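Local coordinates for protein epoxide hydrolase (Aspergillus niger, PDB 3G02) that probably hydrolyses epoxides to vicinal diols, here as an enantioselective variant obtained by directed evolution, at residues S59-L62 with T63-E67; E72-W75 with R76-E79; Q130-R133 with E134-P138; A276-G279 with E280-Q284. The protein carries 9 engineered substitutions. All coordinates share one frame; numbering follows the deposited sequence. Where two conformers were deposited one is given.

Contact 1 (S59-L62 with T63-E67); sequences SEWL and TTMRE
Ser-59 O takes two bonds from Thr-63, one turn further along the helix. The backbone N of Thr-63 lies 2.9 Å from Ser-59 O. In one of the two conformers of Thr-63, OG1 also donates to Ser-59 O, at 2.7 Å. This second donor stands above the carbonyl plane, 40° out of it. The OG of Ser-59 itself bonds to Ser-48. Glu-60 repeats the pattern with Thr-64. Thr-64 OG1 donates to Glu-60 O at 2.9 Å, and the backbone N of Thr-64 reaches the same oxygen from the opposite face of its plane. Each hydroxyl folds back because it sits beside its own backbone N, anti to the carbonyl carbon (chi1 -62° in Thr-64).

Trp-61 carries the main side-chain contact. Its indole lies under Met-65, whose CG is 3.6 Å from the centroid of the six-membered ring and over its face, a CH-pi contact. Bends at chi2 and chi3 keep the rest of the Met-65 chain close to the indole. Met-65 CE ends 3.7 Å from Trp-61 CZ2. Met-65 SD stands obliquely 4.5 Å from the centroid of the Trp-61 five-membered ring, a Met-aromatic contact. Leu-62 adds mainly backbone: its O accepts from Arg-66 N at 2.9 Å.

The two threonines lie at the exposed side of helix 59-71, while Leu-62 and Met-65 are buried. Trp-61, Leu-62 and Met-65 pack on Leu-275 of helix 271-284, and Met-65 also meets helix 292-304. Leu-62 touches His-265 of the second subunit. Arg-66 bonds to the carbonyls of Val-36 and Arg-37 in helix 26-38.

Contact 2 (E72-W75 with R76-E79); sequences EFDW and RPFE
Asp-74 caps helix 75-82 by hydrogen bonding. Its OD1 accepts from Arg-76 N at 3.1 Å, with the N-H arriving from above the carboxylate plane. A second side-chain bond joins Trp-75 NE1 to Glu-79 OE2 at 3.0 Å. The acceptor lies near the plane of the indole, but it too is met from above its carboxylate, and the two planes stand 82° apart. Glu-79 CG is anti to its N (chi1 -174°) and the chain runs extended beyond it, which brings the carboxylate to the NE1 edge of Trp-75. In the backbone, Glu-79 N bonds to Trp-75 O. A water receives a weak bond from Phe-78 N and donates to Asp-74 O.

One salt bridge fixes the other carboxylate oxygen. Arg-76 NH1 meets Glu-79 OE1 at 2.8 Å on its syn side. Glu-79 OE2 also accepts from Ile-24 N. Arg-76 NH2 pairs with Asp-26.

The aromatic contact is an offset edge-to-face pair. The edge of Phe-78 points at the face of the Trp-75 six-membered ring, with CD2 3.4 Å from Trp-75 CZ3. Pro-77 crosses Asp-74 at about a right angle, its CD 3.4 Å from Asp-74 CG.

Trp-75 and Arg-76 cover Leu-29 of helix 26-38. Phe-73 and Phe-78 face helix 292-304.

Contact 3 (Q130-R133 with E134-P138); sequences QLFR and EEYTP
Phe-132 and Tyr-136 lie side by side on the more closely packed side, at the end of helix 126-135. Phe-132 CD1 is 3.9 Å from Tyr-136 CE2, and the two side chains point the same way. The Phe-132 carbonyl oxygen sits at the edge of the Tyr-136 ring, 3.5 Å from CD2. The same oxygen accepts from Glu-135 N at 3.1 Å, from well above the carbonyl plane. This i to i+3 bond comes just before Tyr-136 leaves helical geometry. Leu-131 is also buried here, with CB 3.8 Å from Glu-135 OE2.

The other side is more exposed and polar. Gln-130 NE2 donates to Glu-134 OE2 at 3.0 Å, and the bond is nearly straight (170°). Glu-134 OE2 lies in the plane of the amide, which meets it from above the carboxylate; the two planes are 86° apart. A bend at chi2 (64°) carries the Gln-130 amide over to Glu-134. Gln-130 OE1 receives a weak bond from Arg-133 NH2. Arg-133 bonds more strongly to Ser-84 O and makes a cation-pi contact with Phe-85.

Helix 126-135 joins strands 110-115 and 143-148 in a beta-alpha-beta crossover. Leu-131 and Phe-132 pack on helix 382-396, where Glu-135 forms a salt bridge with Lys-386.

Contact 4 (A276-G279 with E280-Q284); sequences AWIG and EKYLQ
Gly-279 meets the following turn through its backbone. Its O accepts from Leu-283 N at 2.9 Å, nearly in line with the carbonyl. The Leu-283 side chain folds over that oxygen, with CG 3.4 Å from Gly-279 O.

Ile-278 makes the side-chain contact. It lies alongside Tyr-282, and its CG2 branch reaches the edge of the phenol ring, 3.5 Å from CE2. CG2 stands opposite the backbone N, beside the carbonyl (CG1 at chi1 -68°), which sets it against that ring edge. Ile-278 O accepts from Tyr-282 N at 3.2 Å, in the carbonyl plane, and more weakly from Lys-281 N. The Tyr-282 ring also stacks on Phe-376.

Helix 271-284 belongs to the helical segment between strands 209-214 and 340-345, which probably forms the lid, as in related epoxide hydrolases of this fold. Tyr-315, the predicted proton donor, lies in the same insertion, its side chain about 8 Å from that of Trp-277.

Glu-280 is bound to Ala-276 O through its N. Its extended side chain leads away from the preceding turn to the second subunit. Glu-280 OE2 forms a salt bridge with Lys-281 NZ at 2.7 Å, approached from above the carboxylate plane, and another with Arg-259 of the second subunit. OE1 accepts from Thr-262 of that subunit.

The four contacts follow one another along the chain, each within a single short run. Contacts 1 and 2 lie on successive helices, 59-71 and 75-82, with centres 18 Å apart, in the N-terminal epoxide hydrolase family region. Contact 4 comes last, on helix 271-284. It touches contact 1, since Trp-61 CE2 lies 3.6 Å from Leu-283 CD1 and CH2 of the same indole rests on Gly-279 CA. Both also reach the second subunit, so the N-terminal region and the probable lid meet near the contact with that subunit. Contact 3 stands apart, 38 Å between centres from contact 1. Its helix 126-135 belongs to the alpha/beta core, linking two parallel strands of the central sheet.

Contact 1 (S59-L62 with T63-E67)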
loop_
_atom_site.group_PDB
_atom_site.type_symbol
_atom_site.label_atom_id
_atom_site.label_comp_id
_atom_site.label_asym_id
_atom_site.label_seq_id
_atom_site.Cartn_x
_atom_site.Cartn_y
_atom_site.Cartn_z
ATOM N N SER A 59 -13.641 10.089 5.024
ATOM C CA SER A 59 -14.175 9.740 6.334
ATOM C C SER A 59 -15.685 9.525 6.279
ATOM O O SER A 59 -16.190 8.565 6.855
ATOM C CB SER A 59 -13.835 10.824 7.355
ATOM O OG SER A 59 -12.467 10.741 7.720
ATOM N N GLU A 60 -16.390 10.412 5.582
ATOM C CA GLU A 60 -17.844 10.314 5.454
ATOM C C GLU A 60 -18.266 8.981 4.844
ATOM O O GLU A 60 -19.142 8.300 5.368
ATOM C CB GLU A 60 -18.382 11.465 4.613
ATOM C CG GLU A 60 -19.902 11.541 4.570
ATOM C CD GLU A 60 -20.429 12.661 3.687
ATOM O OE1 GLU A 60 -19.626 13.450 3.134
ATOM O OE2 GLU A 60 -21.667 12.752 3.542
ATOM N N TRP A 61 -17.620 8.605 3.743
ATOM C CA TRP A 61 -17.969 7.372 3.052
ATOM C C TRP A 61 -17.717 6.160 3.945
ATOM O O TRP A 61 -18.587 5.301 4.089
ATOM C CB TRP A 61 -17.194 7.252 1.736
ATOM C CG TRP A 61 -17.527 6.019 0.953
ATOM C CD1 TRP A 61 -18.531 5.879 0.037
ATOM C CD2 TRP A 61 -16.866 4.749 1.024
ATOM N NE1 TRP A 61 -18.540 4.603 -0.467
ATOM C CE2 TRP A 61 -17.523 3.888 0.113
ATOM C CE3 TRP A 61 -15.780 4.258 1.758
ATOM C CZ2 TRP A 61 -17.131 2.559 -0.078
ATOM C CZ3 TRP A 61 -15.390 2.930 1.572
ATOM C CH2 TRP A 61 -16.067 2.099 0.654
ATOM N N LEU A 62 -16.537 6.091 4.555
ATOM C CA LEU A 62 -16.210 4.932 5.384
ATOM C C LEU A 62 -17.133 4.797 6.596
ATOM O O LEU A 62 -17.569 3.691 6.914
ATOM C CB LEU A 62 -14.736 4.921 5.798
ATOM C CG LEU A 62 -14.238 3.580 6.358
ATOM C CD1 LEU A 62 -14.337 2.459 5.328
ATOM C CD2 LEU A 62 -12.820 3.697 6.883
ATOM N N THR A 63 -17.414 5.923 7.254
ATOM C CA THR A 63 -18.319 5.965 8.404
ATOM C C THR A 63 -19.706 5.458 8.014
ATOM O O THR A 63 -20.273 4.590 8.688
ATOM C CB THR A 63 -18.435 7.401 8.972
ATOM O OG1 THR A 63 -17.130 7.907 9.276
ATOM C CG2 THR A 63 -19.302 7.435 10.237
ATOM N N THR A 64 -20.233 6.004 6.919
ATOM C CA THR A 64 -21.562 5.652 6.402
ATOM C C THR A 64 -21.631 4.183 5.982
ATOM O O THR A 64 -22.606 3.492 6.277
ATOM C CB THR A 64 -21.965 6.569 5.225
ATOM O OG1 THR A 64 -22.046 7.923 5.689
ATOM C CG2 THR A 64 -23.320 6.162 4.638
ATOM N N MET A 65 -20.589 3.706 5.309
ATOM C CA MET A 65 -20.549 2.309 4.875
ATOM C C MET A 65 -20.444 1.336 6.042
ATOM O O MET A 65 -21.049 0.263 6.006
ATOM C CB MET A 65 -19.404 2.079 3.886
ATOM C CG MET A 65 -19.623 2.751 2.547
ATOM S SD MET A 65 -20.955 2.008 1.585
ATOM C CE MET A 65 -20.142 0.560 0.910
ATOM N N ARG A 66 -19.683 1.712 7.074
ATOM C CA ARG A 66 -19.580 0.900 8.289
ATOM C C ARG A 66 -20.942 0.765 8.963
ATOM O O ARG A 66 -21.328 -0.327 9.375
ATOM C CB ARG A 66 -18.558 1.492 9.265
ATOM C CG ARG A 66 -18.406 0.681 10.548
ATOM C CD ARG A 66 -17.384 1.289 11.493
ATOM N NE ARG A 66 -17.449 0.669 12.815
ATOM C CZ ARG A 66 -18.293 1.043 13.774
ATOM N NH1 ARG A 66 -19.145 2.042 13.571
ATOM N NH2 ARG A 66 -18.287 0.419 14.941
ATOM N N GLU A 67 -21.666 1.878 9.051
ATOM C CA GLU A 67 -23.012 1.870 9.622
ATOM C C GLU A 67 -23.977 1.011 8.808
ATOM O O GLU A 67 -24.744 0.225 9.375
ATOM C CB GLU A 67 -23.552 3.293 9.776
ATOM C CG GLU A 67 -23.632 3.749 11.224
ATOM C CD GLU A 67 -24.513 2.841 12.074
ATOM O OE1 GLU A 67 -23.970 2.167 12.973
ATOM O OE2 GLU A 67 -25.741 2.785 11.833
#

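Contact 2 (E72-W75 with R76-E79)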
loop_
_atom_site.group_PDB
_atom_site.type_symbol
_atom_site.label_atom_id
_atom_site.label_comp_id
_atom_site.label_asym_id
_atom_site.label_seq_id
_atom_site.Cartn_x
_atom_site.Cartn_y
_atom_site.Cartn_z
ATOM N N GLU A 72 -27.851 -2.404 8.052
ATOM C CA GLU A 72 -28.650 -2.653 6.847
ATOM C C GLU A 72 -28.293 -3.938 6.094
ATOM O O GLU A 72 -29.177 -4.621 5.574
ATOM C CB GLU A 72 -28.593 -1.442 5.905
ATOM C CG GLU A 72 -29.256 -0.180 6.465
ATOM C CD GLU A 72 -29.040 1.062 5.609
ATOM O OE1 GLU A 72 -29.238 2.178 6.136
ATOM O OE2 GLU A 72 -28.677 0.938 4.417
ATOM N N PHE A 73 -27.005 -4.268 6.046
ATOM C CA PHE A 73 -26.530 -5.371 5.211
ATOM C C PHE A 73 -26.973 -6.757 5.676
ATOM O O PHE A 73 -26.854 -7.100 6.852
ATOM C CB PHE A 73 -25.003 -5.324 5.071
ATOM C CG PHE A 73 -24.447 -6.374 4.147
ATOM C CD1 PHE A 73 -24.555 -6.232 2.766
ATOM C CD2 PHE A 73 -23.825 -7.507 4.656
ATOM C CE1 PHE A 73 -24.045 -7.205 1.904
ATOM C CE2 PHE A 73 -23.312 -8.485 3.804
ATOM C CZ PHE A 73 -23.424 -8.332 2.423
ATOM N N ASP A 74 -27.467 -7.551 4.728
ATOM C CA ASP A 74 -27.816 -8.944 4.982
ATOM C C ASP A 74 -27.172 -9.823 3.908
ATOM O O ASP A 74 -27.452 -9.683 2.716
ATOM C CB ASP A 74 -29.341 -9.124 5.015
ATOM C CG ASP A 74 -29.778 -10.539 5.413
ATOM O OD1 ASP A 74 -28.928 -11.397 5.753
ATOM O OD2 ASP A 74 -31.003 -10.788 5.380
ATOM N N TRP A 75 -26.303 -10.725 4.350
ATOM C CA TRP A 75 -25.610 -11.647 3.457
ATOM C C TRP A 75 -26.552 -12.618 2.735
ATOM O O TRP A 75 -26.317 -12.969 1.577
ATOM C CB TRP A 75 -24.553 -12.428 4.246
ATOM C CG TRP A 75 -23.877 -13.501 3.455
ATOM C CD1 TRP A 75 -24.130 -14.842 3.515
ATOM C CD2 TRP A 75 -22.850 -13.329 2.469
ATOM N NE1 TRP A 75 -23.321 -15.515 2.635
ATOM C CE2 TRP A 75 -22.522 -14.614 1.980
ATOM C CE3 TRP A 75 -22.167 -12.214 1.957
ATOM C CZ2 TRP A 75 -21.542 -14.816 1.002
ATOM C CZ3 TRP A 75 -21.194 -12.416 0.988
ATOM C CH2 TRP A 75 -20.893 -13.709 0.516
ATOM N N ARG A 76 -27.609 -13.050 3.421
ATOM C CA ARG A 76 -28.443 -14.153 2.917
ATOM C C ARG A 76 -29.105 -13.944 1.542
ATOM O O ARG A 76 -29.043 -14.848 0.707
ATOM C CB ARG A 76 -29.472 -14.607 3.966
ATOM C CG ARG A 76 -28.871 -15.199 5.236
ATOM C CD ARG A 76 -28.074 -16.473 4.972
ATOM N NE ARG A 76 -27.505 -17.001 6.210
ATOM C CZ ARG A 76 -26.383 -17.712 6.288
ATOM N NH1 ARG A 76 -25.676 -17.984 5.198
ATOM N NH2 ARG A 76 -25.955 -18.140 7.468
ATOM N N PRO A 77 -29.740 -12.775 1.296
ATOM C CA PRO A 77 -30.263 -12.531 -0.057
ATOM C C PRO A 77 -29.196 -12.569 -1.158
ATOM O O PRO A 77 -29.453 -13.082 -2.251
ATOM C CB PRO A 77 -30.869 -11.127 0.050
ATOM C CG PRO A 77 -31.216 -10.983 1.491
ATOM C CD PRO A 77 -30.073 -11.660 2.201
ATOM N N PHE A 78 -28.012 -12.031 -0.871
ATOM C CA PHE A 78 -26.901 -12.104 -1.814
ATOM C C PHE A 78 -26.460 -13.549 -2.035
ATOM O O PHE A 78 -26.247 -13.970 -3.172
ATOM C CB PHE A 78 -25.733 -11.243 -1.328
ATOM C CG PHE A 78 -24.500 -11.330 -2.191
ATOM C CD1 PHE A 78 -24.535 -10.988 -3.541
ATOM C CD2 PHE A 78 -23.292 -11.735 -1.637
ATOM C CE1 PHE A 78 -23.383 -11.064 -4.327
ATOM C CE2 PHE A 78 -22.138 -11.813 -2.412
ATOM C CZ PHE A 78 -22.183 -11.477 -3.758
ATOM N N GLU A 79 -26.337 -14.301 -0.943
ATOM C CA GLU A 79 -25.999 -15.718 -1.009
ATOM C C GLU A 79 -27.017 -16.485 -1.857
ATOM O O GLU A 79 -26.640 -17.334 -2.666
ATOM C CB GLU A 79 -25.929 -16.303 0.396
ATOM C CG GLU A 79 -25.446 -17.731 0.474
ATOM C CD GLU A 79 -25.339 -18.201 1.905
ATOM O OE1 GLU A 79 -26.396 -18.391 2.548
ATOM O OE2 GLU A 79 -24.203 -18.361 2.394
HETATM O O HOH W 1 -27.855 -9.026 0.267
#

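Contact 3 (Q130-R133 with E134-P138)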
loop_
_atom_site.group_PDB
_atom_site.type_symbol
_atom_site.label_atom_id
_atom_site.label_comp_id
_atom_site.label_asym_id
_atom_site.label_seq_id
_atom_site.Cartn_x
_atom_site.Cartn_y
_atom_site.Cartn_z
ATOM N N GLN A 130 -27.321 -13.904 -16.393
ATOM C CA GLN A 130 -28.760 -13.667 -16.281
ATOM C C GLN A 130 -29.370 -13.306 -17.632
ATOM O O GLN A 130 -30.422 -13.833 -18.001
ATOM C CB GLN A 130 -29.053 -12.579 -15.243
ATOM C CG GLN A 130 -30.549 -12.280 -15.047
ATOM C CD GLN A 130 -31.337 -13.466 -14.492
ATOM O OE1 GLN A 130 -30.817 -14.271 -13.719
ATOM N NE2 GLN A 130 -32.605 -13.563 -14.879
ATOM N N LEU A 131 -28.698 -12.430 -18.375
ATOM C CA LEU A 131 -29.163 -12.051 -19.704
ATOM C C LEU A 131 -29.271 -13.278 -20.608
ATOM O O LEU A 131 -30.277 -13.459 -21.295
ATOM C CB LEU A 131 -28.248 -10.995 -20.325
ATOM C CG LEU A 131 -28.237 -9.603 -19.683
ATOM C CD1 LEU A 131 -27.078 -8.794 -20.228
ATOM C CD2 LEU A 131 -29.560 -8.864 -19.894
ATOM N N PHE A 132 -28.251 -14.133 -20.582
ATOM C CA PHE A 132 -28.278 -15.361 -21.374
ATOM C C PHE A 132 -29.420 -16.296 -20.984
ATOM O O PHE A 132 -30.115 -16.821 -21.860
ATOM C CB PHE A 132 -26.936 -16.096 -21.303
ATOM C CG PHE A 132 -25.932 -15.619 -22.312
ATOM C CD1 PHE A 132 -26.068 -15.954 -23.659
ATOM C CD2 PHE A 132 -24.846 -14.841 -21.924
ATOM C CE1 PHE A 132 -25.142 -15.520 -24.608
ATOM C CE2 PHE A 132 -23.913 -14.407 -22.864
ATOM C CZ PHE A 132 -24.061 -14.745 -24.209
ATOM N N ARG A 133 -29.618 -16.493 -19.680
ATOM C CA ARG A 133 -30.675 -17.375 -19.179
ATOM C C ARG A 133 -32.075 -16.842 -19.506
ATOM O O ARG A 133 -33.011 -17.620 -19.698
ATOM C CB ARG A 133 -30.529 -17.602 -17.671
ATOM C CG ARG A 133 -31.479 -18.646 -17.105
ATOM C CD ARG A 133 -31.003 -19.173 -15.771
ATOM N NE ARG A 133 -31.075 -18.168 -14.712
ATOM C CZ ARG A 133 -30.699 -18.387 -13.454
ATOM N NH1 ARG A 133 -30.222 -19.575 -13.102
ATOM N NH2 ARG A 133 -30.799 -17.420 -12.552
ATOM N N GLU A 134 -32.207 -15.518 -19.554
ATOM C CA GLU A 134 -33.471 -14.871 -19.902
ATOM C C GLU A 134 -33.808 -15.018 -21.384
ATOM O O GLU A 134 -34.981 -14.980 -21.767
ATOM C CB GLU A 134 -33.422 -13.385 -19.546
ATOM C CG GLU A 134 -33.572 -13.106 -18.064
ATOM C CD GLU A 134 -33.267 -11.671 -17.684
ATOM O OE1 GLU A 134 -32.621 -10.947 -18.476
ATOM O OE2 GLU A 134 -33.674 -11.268 -16.574
ATOM N N GLU A 135 -32.774 -15.193 -22.204
ATOM C CA GLU A 135 -32.883 -15.081 -23.657
ATOM C C GLU A 135 -32.787 -16.414 -24.392
ATOM O O GLU A 135 -32.988 -16.472 -25.605
ATOM C CB GLU A 135 -31.808 -14.128 -24.176
ATOM C CG GLU A 135 -32.054 -12.684 -23.772
ATOM C CD GLU A 135 -30.831 -11.801 -23.939
ATOM O OE1 GLU A 135 -29.958 -12.123 -24.771
ATOM O OE2 GLU A 135 -30.745 -10.780 -23.223
ATOM N N TYR A 136 -32.471 -17.470 -23.647
ATOM C CA TYR A 136 -32.298 -18.809 -24.202
ATOM C C TYR A 136 -32.794 -19.867 -23.224
ATOM O O TYR A 136 -32.917 -19.613 -22.027
ATOM C CB TYR A 136 -30.816 -19.074 -24.499
ATOM C CG TYR A 136 -30.220 -18.221 -25.599
ATOM C CD1 TYR A 136 -30.420 -18.544 -26.939
ATOM C CD2 TYR A 136 -29.443 -17.100 -25.299
ATOM C CE1 TYR A 136 -29.875 -17.770 -27.952
ATOM C CE2 TYR A 136 -28.893 -16.318 -26.307
ATOM C CZ TYR A 136 -29.113 -16.661 -27.632
ATOM O OH TYR A 136 -28.573 -15.900 -28.638
ATOM N N THR A 137 -33.071 -21.058 -23.747
ATOM C CA THR A 137 -33.258 -22.238 -22.913
ATOM C C THR A 137 -32.003 -23.097 -23.082
ATOM O O THR A 137 -31.186 -22.809 -23.960
ATOM C CB THR A 137 -34.501 -23.048 -23.327
ATOM O OG1 THR A 137 -34.258 -23.684 -24.585
ATOM C CG2 THR A 137 -35.741 -22.157 -23.418
ATOM N N PRO A 138 -31.831 -24.142 -22.242
ATOM C CA PRO A 138 -30.681 -25.034 -22.465
ATOM C C PRO A 138 -30.649 -25.621 -23.879
ATOM O O PRO A 138 -29.571 -25.883 -24.418
ATOM C CB PRO A 138 -30.886 -26.134 -21.421
ATOM C CG PRO A 138 -31.652 -25.463 -20.327
ATOM C CD PRO A 138 -32.602 -24.543 -21.049
#

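Contact 4 (A276-G279 with E280-Q284)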
loop_
_atom_site.group_PDB
_atom_site.type_symbol
_atom_site.label_atom_id
_atom_site.label_comp_id
_atom_site.label_asym_id
_atom_site.label_seq_id
_atom_site.Cartn_x
_atom_site.Cartn_y
_atom_site.Cartn_z
ATOM N N ALA A 276 -11.891 -0.417 3.022
ATOM C CA ALA A 276 -11.226 0.815 2.600
ATOM C C ALA A 276 -10.350 0.589 1.365
ATOM O O ALA A 276 -10.426 1.341 0.388
ATOM C CB ALA A 276 -10.412 1.409 3.740
ATOM N N TRP A 277 -9.527 -0.458 1.414
ATOM C CA TRP A 277 -8.575 -0.740 0.341
ATOM C C TRP A 277 -9.279 -1.116 -0.960
ATOM O O TRP A 277 -8.942 -0.597 -2.032
ATOM C CB TRP A 277 -7.659 -1.868 0.786
ATOM C CG TRP A 277 -6.487 -2.188 -0.112
ATOM C CD1 TRP A 277 -6.453 -3.110 -1.123
ATOM C CD2 TRP A 277 -5.166 -1.630 -0.032
ATOM N NE1 TRP A 277 -5.193 -3.157 -1.679
ATOM C CE2 TRP A 277 -4.386 -2.261 -1.031
ATOM C CE3 TRP A 277 -4.567 -0.662 0.783
ATOM C CZ2 TRP A 277 -3.036 -1.952 -1.233
ATOM C CZ3 TRP A 277 -3.225 -0.348 0.577
ATOM C CH2 TRP A 277 -2.478 -0.989 -0.429
ATOM N N ILE A 278 -10.242 -2.030 -0.866
ATOM C CA ILE A 278 -10.961 -2.510 -2.045
ATOM C C ILE A 278 -12.056 -1.526 -2.464
ATOM O O ILE A 278 -12.246 -1.266 -3.660
ATOM C CB ILE A 278 -11.516 -3.936 -1.821
ATOM C CG1 ILE A 278 -10.345 -4.922 -1.737
ATOM C CG2 ILE A 278 -12.499 -4.325 -2.924
ATOM C CD1 ILE A 278 -10.736 -6.376 -1.584
ATOM N N GLY A 279 -12.766 -0.976 -1.482
ATOM C CA GLY A 279 -13.823 -0.006 -1.751
ATOM C C GLY A 279 -13.330 1.193 -2.533
ATOM O O GLY A 279 -14.036 1.703 -3.399
ATOM N N GLU A 280 -12.108 1.644 -2.245
ATOM C CA GLU A 280 -11.530 2.757 -3.003
ATOM C C GLU A 280 -11.585 2.474 -4.497
ATOM O O GLU A 280 -11.893 3.361 -5.293
ATOM C CB GLU A 280 -10.087 3.026 -2.597
ATOM C CG GLU A 280 -9.526 4.289 -3.242
ATOM C CD GLU A 280 -8.020 4.291 -3.278
ATOM O OE1 GLU A 280 -7.400 4.302 -2.197
ATOM O OE2 GLU A 280 -7.452 4.292 -4.395
ATOM N N LYS A 281 -11.296 1.232 -4.867
ATOM C CA LYS A 281 -11.256 0.855 -6.277
ATOM C C LYS A 281 -12.648 0.718 -6.885
ATOM O O LYS A 281 -12.871 1.122 -8.022
ATOM C CB LYS A 281 -10.407 -0.406 -6.484
ATOM C CG LYS A 281 -8.984 -0.314 -5.894
ATOM C CD LYS A 281 -8.304 1.040 -6.166
ATOM C CE LYS A 281 -6.848 1.036 -5.709
ATOM N NZ LYS A 281 -6.196 2.375 -5.875
ATOM N N TYR A 282 -13.596 0.178 -6.123
ATOM C CA TYR A 282 -14.978 0.164 -6.600
ATOM C C TYR A 282 -15.552 1.569 -6.764
ATOM O O TYR A 282 -16.466 1.771 -7.566
ATOM C CB TYR A 282 -15.875 -0.695 -5.707
ATOM C CG TYR A 282 -15.767 -2.174 -5.995
ATOM C CD1 TYR A 282 -16.323 -2.724 -7.155
ATOM C CD2 TYR A 282 -15.108 -3.028 -5.113
ATOM C CE1 TYR A 282 -16.224 -4.087 -7.427
ATOM C CE2 TYR A 282 -15.007 -4.393 -5.376
ATOM C CZ TYR A 282 -15.564 -4.916 -6.527
ATOM O OH TYR A 282 -15.462 -6.266 -6.796
ATOM N N LEU A 283 -15.014 2.539 -6.026
ATOM C CA LEU A 283 -15.427 3.930 -6.190
ATOM C C LEU A 283 -14.749 4.611 -7.376
ATOM O O LEU A 283 -15.398 5.313 -8.154
ATOM C CB LEU A 283 -15.139 4.725 -4.915
ATOM C CG LEU A 283 -15.997 4.425 -3.687
ATOM C CD1 LEU A 283 -15.456 5.198 -2.497
ATOM C CD2 LEU A 283 -17.466 4.763 -3.929
ATOM N N GLN A 284 -13.440 4.417 -7.510
ATOM C CA GLN A 284 -12.657 5.186 -8.483
ATOM C C GLN A 284 -12.653 4.614 -9.891
ATOM O O GLN A 284 -12.433 5.348 -10.857
ATOM C CB GLN A 284 -11.210 5.339 -8.008
ATOM C CG GLN A 284 -11.053 6.154 -6.731
ATOM C CD GLN A 284 -9.611 6.532 -6.446
ATOM O OE1 GLN A 284 -8.687 6.103 -7.144
ATOM N NE2 GLN A 284 -9.412 7.347 -5.421
#